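Local coordinates for protein carbohydrate deacetylase Agd3 (PDB 6NWZ) that probably removes N-acetyl groups from the fungal exopolysaccharide galactosaminogalactan as a zinc-containing carbohydrate esterase required for biofilm formation, at residues A290-V302 against F581-H594. Residues are numbered along the deposited sequence; the frame is centred on the assembly and turned at random.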
# COMPACT_ATOMS: atom_id res chain seq x y z
N ALA A 290 -18.65 -7.18 6.04
CA ALA A 290 -18.77 -8.15 7.12
C ALA A 290 -17.77 -9.29 7.03
O ALA A 290 -17.72 -10.12 7.94
CB ALA A 290 -20.19 -8.71 7.15
N LYS A 291 -16.98 -9.37 5.95
CA LYS A 291 -15.92 -10.36 5.86
C LYS A 291 -14.59 -9.85 6.40
O LYS A 291 -13.64 -10.63 6.51
CB LYS A 291 -15.72 -10.79 4.40
CG LYS A 291 -16.93 -11.48 3.79
CD LYS A 291 -16.59 -12.09 2.45
CE LYS A 291 -17.78 -12.86 1.90
NZ LYS A 291 -17.46 -13.57 0.63
N MET A 292 -14.50 -8.57 6.73
CA MET A 292 -13.24 -7.98 7.13
C MET A 292 -13.10 -8.00 8.65
O MET A 292 -14.08 -8.13 9.38
CB MET A 292 -13.14 -6.54 6.62
CG MET A 292 -13.48 -6.44 5.15
SD MET A 292 -13.31 -4.77 4.52
CE MET A 292 -13.26 -5.12 2.76
N ASN A 293 -11.86 -7.88 9.11
CA ASN A 293 -11.60 -7.89 10.54
C ASN A 293 -12.26 -6.68 11.20
O ASN A 293 -12.56 -5.68 10.53
CB ASN A 293 -10.10 -7.88 10.81
CG ASN A 293 -9.39 -9.06 10.20
OD1 ASN A 293 -9.75 -10.21 10.44
ND2 ASN A 293 -8.36 -8.79 9.39
N PRO A 294 -12.52 -6.76 12.50
CA PRO A 294 -13.14 -5.62 13.19
C PRO A 294 -12.35 -4.34 12.99
O PRO A 294 -11.13 -4.35 12.85
CB PRO A 294 -13.13 -6.06 14.66
CG PRO A 294 -13.22 -7.55 14.59
CD PRO A 294 -12.42 -7.94 13.37
N GLY A 295 -13.07 -3.23 12.96
CA GLY A 295 -12.47 -1.94 12.73
C GLY A 295 -12.37 -1.55 11.28
O GLY A 295 -11.95 -0.42 10.98
N SER A 296 -12.74 -2.44 10.36
CA SER A 296 -12.64 -2.16 8.94
C SER A 296 -13.77 -1.25 8.48
O SER A 296 -14.76 -1.02 9.19
CB SER A 296 -12.67 -3.46 8.13
OG SER A 296 -11.50 -4.23 8.35
N SER A 297 -13.62 -0.74 7.26
CA SER A 297 -14.58 0.16 6.64
C SER A 297 -14.25 0.32 5.17
O SER A 297 -13.33 1.07 4.81
CB SER A 297 -14.59 1.52 7.34
OG SER A 297 -15.33 2.46 6.59
N TYR A 298 -14.99 -0.36 4.30
CA TYR A 298 -14.70 -0.37 2.87
C TYR A 298 -15.85 0.25 2.08
O TYR A 298 -17.02 0.01 2.38
CB TYR A 298 -14.44 -1.79 2.37
CG TYR A 298 -14.32 -1.91 0.87
CD1 TYR A 298 -13.14 -1.56 0.22
CD2 TYR A 298 -15.38 -2.37 0.10
CE1 TYR A 298 -13.03 -1.66 -1.16
CE2 TYR A 298 -15.28 -2.48 -1.28
CZ TYR A 298 -14.10 -2.12 -1.90
OH TYR A 298 -14.00 -2.23 -3.27
N PHE A 299 -15.50 1.06 1.08
CA PHE A 299 -16.48 1.54 0.12
C PHE A 299 -15.80 1.69 -1.24
O PHE A 299 -14.57 1.68 -1.35
CB PHE A 299 -17.14 2.86 0.56
CG PHE A 299 -16.20 4.03 0.67
CD1 PHE A 299 -15.85 4.77 -0.45
CD2 PHE A 299 -15.69 4.42 1.90
CE1 PHE A 299 -15.00 5.86 -0.35
CE2 PHE A 299 -14.84 5.50 2.01
CZ PHE A 299 -14.49 6.22 0.88
N VAL A 300 -16.63 1.84 -2.27
CA VAL A 300 -16.16 1.91 -3.65
C VAL A 300 -16.23 3.35 -4.13
O VAL A 300 -17.28 4.00 -4.03
CB VAL A 300 -17.00 0.99 -4.56
CG1 VAL A 300 -16.47 1.03 -5.98
CG2 VAL A 300 -17.01 -0.43 -4.01
N GLU A 301 -15.11 3.86 -4.65
CA GLU A 301 -15.00 5.23 -5.13
C GLU A 301 -15.10 5.26 -6.65
O GLU A 301 -14.45 4.45 -7.34
CB GLU A 301 -13.69 5.86 -4.68
CG GLU A 301 -13.66 7.38 -4.78
CD GLU A 301 -12.40 7.97 -4.17
OE1 GLU A 301 -11.33 7.33 -4.28
OE2 GLU A 301 -12.48 9.07 -3.57
N VAL A 302 -15.88 6.20 -7.17
CA VAL A 302 -16.27 6.23 -8.57
C VAL A 302 -15.79 7.53 -9.21
O VAL A 302 -15.95 8.61 -8.62
CB VAL A 302 -17.79 6.07 -8.73
CG1 VAL A 302 -18.18 6.17 -10.18
CG2 VAL A 302 -18.23 4.74 -8.15
N PHE A 581 -6.18 -11.38 2.74
CA PHE A 581 -5.70 -10.47 3.77
C PHE A 581 -6.21 -10.88 5.15
O PHE A 581 -5.44 -10.91 6.12
CB PHE A 581 -6.13 -9.04 3.43
CG PHE A 581 -5.69 -8.00 4.41
CD1 PHE A 581 -4.46 -7.38 4.27
CD2 PHE A 581 -6.51 -7.62 5.46
CE1 PHE A 581 -4.05 -6.40 5.17
CE2 PHE A 581 -6.11 -6.65 6.36
CZ PHE A 581 -4.87 -6.04 6.21
N VAL A 582 -7.49 -11.23 5.24
CA VAL A 582 -8.06 -11.62 6.53
C VAL A 582 -7.53 -12.97 6.98
O VAL A 582 -7.43 -13.25 8.18
CB VAL A 582 -9.60 -11.59 6.44
CG1 VAL A 582 -10.22 -12.26 7.65
CG2 VAL A 582 -10.09 -10.15 6.35
N ARG A 583 -7.14 -13.83 6.04
CA ARG A 583 -6.56 -15.12 6.41
C ARG A 583 -5.20 -14.98 7.07
O ARG A 583 -4.82 -15.82 7.90
CB ARG A 583 -6.45 -16.02 5.18
CG ARG A 583 -5.89 -17.39 5.48
CD ARG A 583 -5.73 -18.20 4.22
NE ARG A 583 -4.54 -17.83 3.46
CZ ARG A 583 -3.34 -18.37 3.64
NH1 ARG A 583 -3.17 -19.29 4.58
NH2 ARG A 583 -2.32 -17.98 2.90
N LEU A 584 -4.45 -13.92 6.73
CA LEU A 584 -3.09 -13.73 7.22
C LEU A 584 -3.00 -12.86 8.47
O LEU A 584 -2.23 -13.18 9.38
CB LEU A 584 -2.22 -13.11 6.12
CG LEU A 584 -2.12 -13.92 4.82
CD1 LEU A 584 -1.32 -13.14 3.79
CD2 LEU A 584 -1.49 -15.28 5.07
N VAL A 585 -3.76 -11.76 8.53
CA VAL A 585 -3.67 -10.80 9.63
C VAL A 585 -5.08 -10.48 10.13
O VAL A 585 -6.08 -10.79 9.48
CB VAL A 585 -2.96 -9.50 9.21
CG1 VAL A 585 -1.56 -9.80 8.69
CG2 VAL A 585 -3.77 -8.79 8.15
N ASP A 586 -5.15 -9.85 11.30
CA ASP A 586 -6.42 -9.37 11.84
C ASP A 586 -6.54 -7.85 11.77
O ASP A 586 -7.41 -7.27 12.42
CB ASP A 586 -6.62 -9.84 13.28
CG ASP A 586 -5.54 -9.35 14.22
OD1 ASP A 586 -5.58 -8.16 14.61
OD2 ASP A 586 -4.64 -10.15 14.56
N TRP A 587 -5.69 -7.20 10.98
CA TRP A 587 -5.72 -5.75 10.88
C TRP A 587 -7.01 -5.27 10.21
O TRP A 587 -7.63 -6.01 9.44
CB TRP A 587 -4.52 -5.24 10.09
CG TRP A 587 -3.20 -5.79 10.52
CD1 TRP A 587 -2.88 -6.35 11.73
CD2 TRP A 587 -2.00 -5.82 9.74
NE1 TRP A 587 -1.56 -6.73 11.74
CE2 TRP A 587 -1.00 -6.42 10.53
CE3 TRP A 587 -1.67 -5.41 8.44
CZ2 TRP A 587 0.30 -6.61 10.07
CZ3 TRP A 587 -0.39 -5.60 7.99
CH2 TRP A 587 0.58 -6.20 8.80
N PRO A 588 -7.42 -4.04 10.50
CA PRO A 588 -8.54 -3.46 9.76
C PRO A 588 -8.15 -3.11 8.33
O PRO A 588 -6.98 -2.91 8.00
CB PRO A 588 -8.88 -2.20 10.56
CG PRO A 588 -8.24 -2.40 11.90
CD PRO A 588 -7.01 -3.20 11.63
N LEU A 589 -9.16 -3.05 7.47
CA LEU A 589 -9.05 -2.47 6.14
C LEU A 589 -9.89 -1.21 6.13
O LEU A 589 -11.10 -1.27 6.34
CB LEU A 589 -9.51 -3.44 5.05
CG LEU A 589 -8.65 -4.67 4.78
CD1 LEU A 589 -9.38 -5.65 3.88
CD2 LEU A 589 -7.34 -4.26 4.13
N VAL A 590 -9.25 -0.07 5.89
CA VAL A 590 -9.92 1.22 5.95
C VAL A 590 -9.85 1.88 4.57
O VAL A 590 -8.75 2.10 4.05
CB VAL A 590 -9.31 2.14 7.02
CG1 VAL A 590 -10.04 3.45 7.04
CG2 VAL A 590 -9.38 1.46 8.38
N THR A 591 -11.01 2.17 4.00
CA THR A 591 -11.10 2.93 2.76
C THR A 591 -11.24 4.41 3.09
O THR A 591 -12.03 4.78 3.96
CB THR A 591 -12.29 2.46 1.91
OG1 THR A 591 -12.12 1.09 1.53
CG2 THR A 591 -12.41 3.30 0.64
N ILE A 592 -10.46 5.24 2.40
CA ILE A 592 -10.56 6.69 2.53
C ILE A 592 -10.73 7.28 1.14
O ILE A 592 -10.35 6.68 0.13
CB ILE A 592 -9.34 7.31 3.25
CG1 ILE A 592 -8.05 6.99 2.49
CG2 ILE A 592 -9.25 6.79 4.66
CD1 ILE A 592 -6.81 7.46 3.21
N THR A 593 -11.30 8.48 1.09
CA THR A 593 -11.54 9.13 -0.19
C THR A 593 -10.22 9.54 -0.84
O THR A 593 -9.17 9.61 -0.19
CB THR A 593 -12.43 10.37 -0.03
OG1 THR A 593 -11.68 11.42 0.59
CG2 THR A 593 -13.64 10.05 0.83
N HIS A 594 -10.29 9.79 -2.15
CA HIS A 594 -9.11 10.24 -2.87
C HIS A 594 -8.52 11.49 -2.22
O HIS A 594 -7.30 11.61 -2.09
CB HIS A 594 -9.48 10.51 -4.34
CG HIS A 594 -8.37 11.09 -5.16
ND1 HIS A 594 -7.71 10.37 -6.12
CD2 HIS A 594 -7.83 12.33 -5.17
CE1 HIS A 594 -6.79 11.13 -6.69
NE2 HIS A 594 -6.84 12.33 -6.13
O HOH W 1 -9.74 -6.57 7.44
O HOH W 2 -9.05 -5.53 13.84
O HOH W 3 -13.79 4.71 6.37
O HOH W 4 -11.25 5.29 -2.01
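Thr591 lays its CG2 methyl over the middle of the Phe299 ring, a CH-pi contact with CG2 3.5 Å from the ring centroid and 8° off the ring normal. CG2 is anti to the backbone N, with OG1 beside that N (chi1 -62°), next to Tyr298 CD1; OG1 is hydrogen-bonded to Leu250 O and takes a weak bond from Phe299 N. Packing here is tight and buried, as again round Asn293. The extended Glu301 side chain crosses to the first turn of helix 594-607, where OE2 accepts from His594 N at 2.7 Å through its syn lone pair. Thr593, the N-cap of that helix, turns its hydroxyl to Glu596 N.

Between these two ends a single parallel bridge pairs Ser297 with Val590, through hydrogen bonds from Ser297 N to Leu589 O and Thr591 N to Ser297 O. Ser296 extends the pairing with its side chain: OG accepts from Leu589 N at 2.8 Å, almost straight at 173°, while donating to Asn293 O across the type II turn 293-296. At the start of that turn the Asn293 amide reaches past Val582, and ND2 gives one N-H to Trp587 O (2.9 Å), lying in the amide plane, and another, more bent, to Val585 O (3.0 Å), tying down the chain just past helix 569-584. The Asn293 side chain lies about 4 Å from a bound zinc ion.

The looser margin lies by exposed Pro294, where one water joins Pro294 O to Asp586 O; another links Ser297 OG with Thr591 O.

Within the deacetylase domain, 290-302 leads from helix 275-289 into strand 300-304, which lies between parallel strands 252-257 and 384-387, whereas 581-594 connects helices 569-584 and 594-607; Tyr298 packs on helix 569-584, and Thr593 and His594 touch strand 424-426.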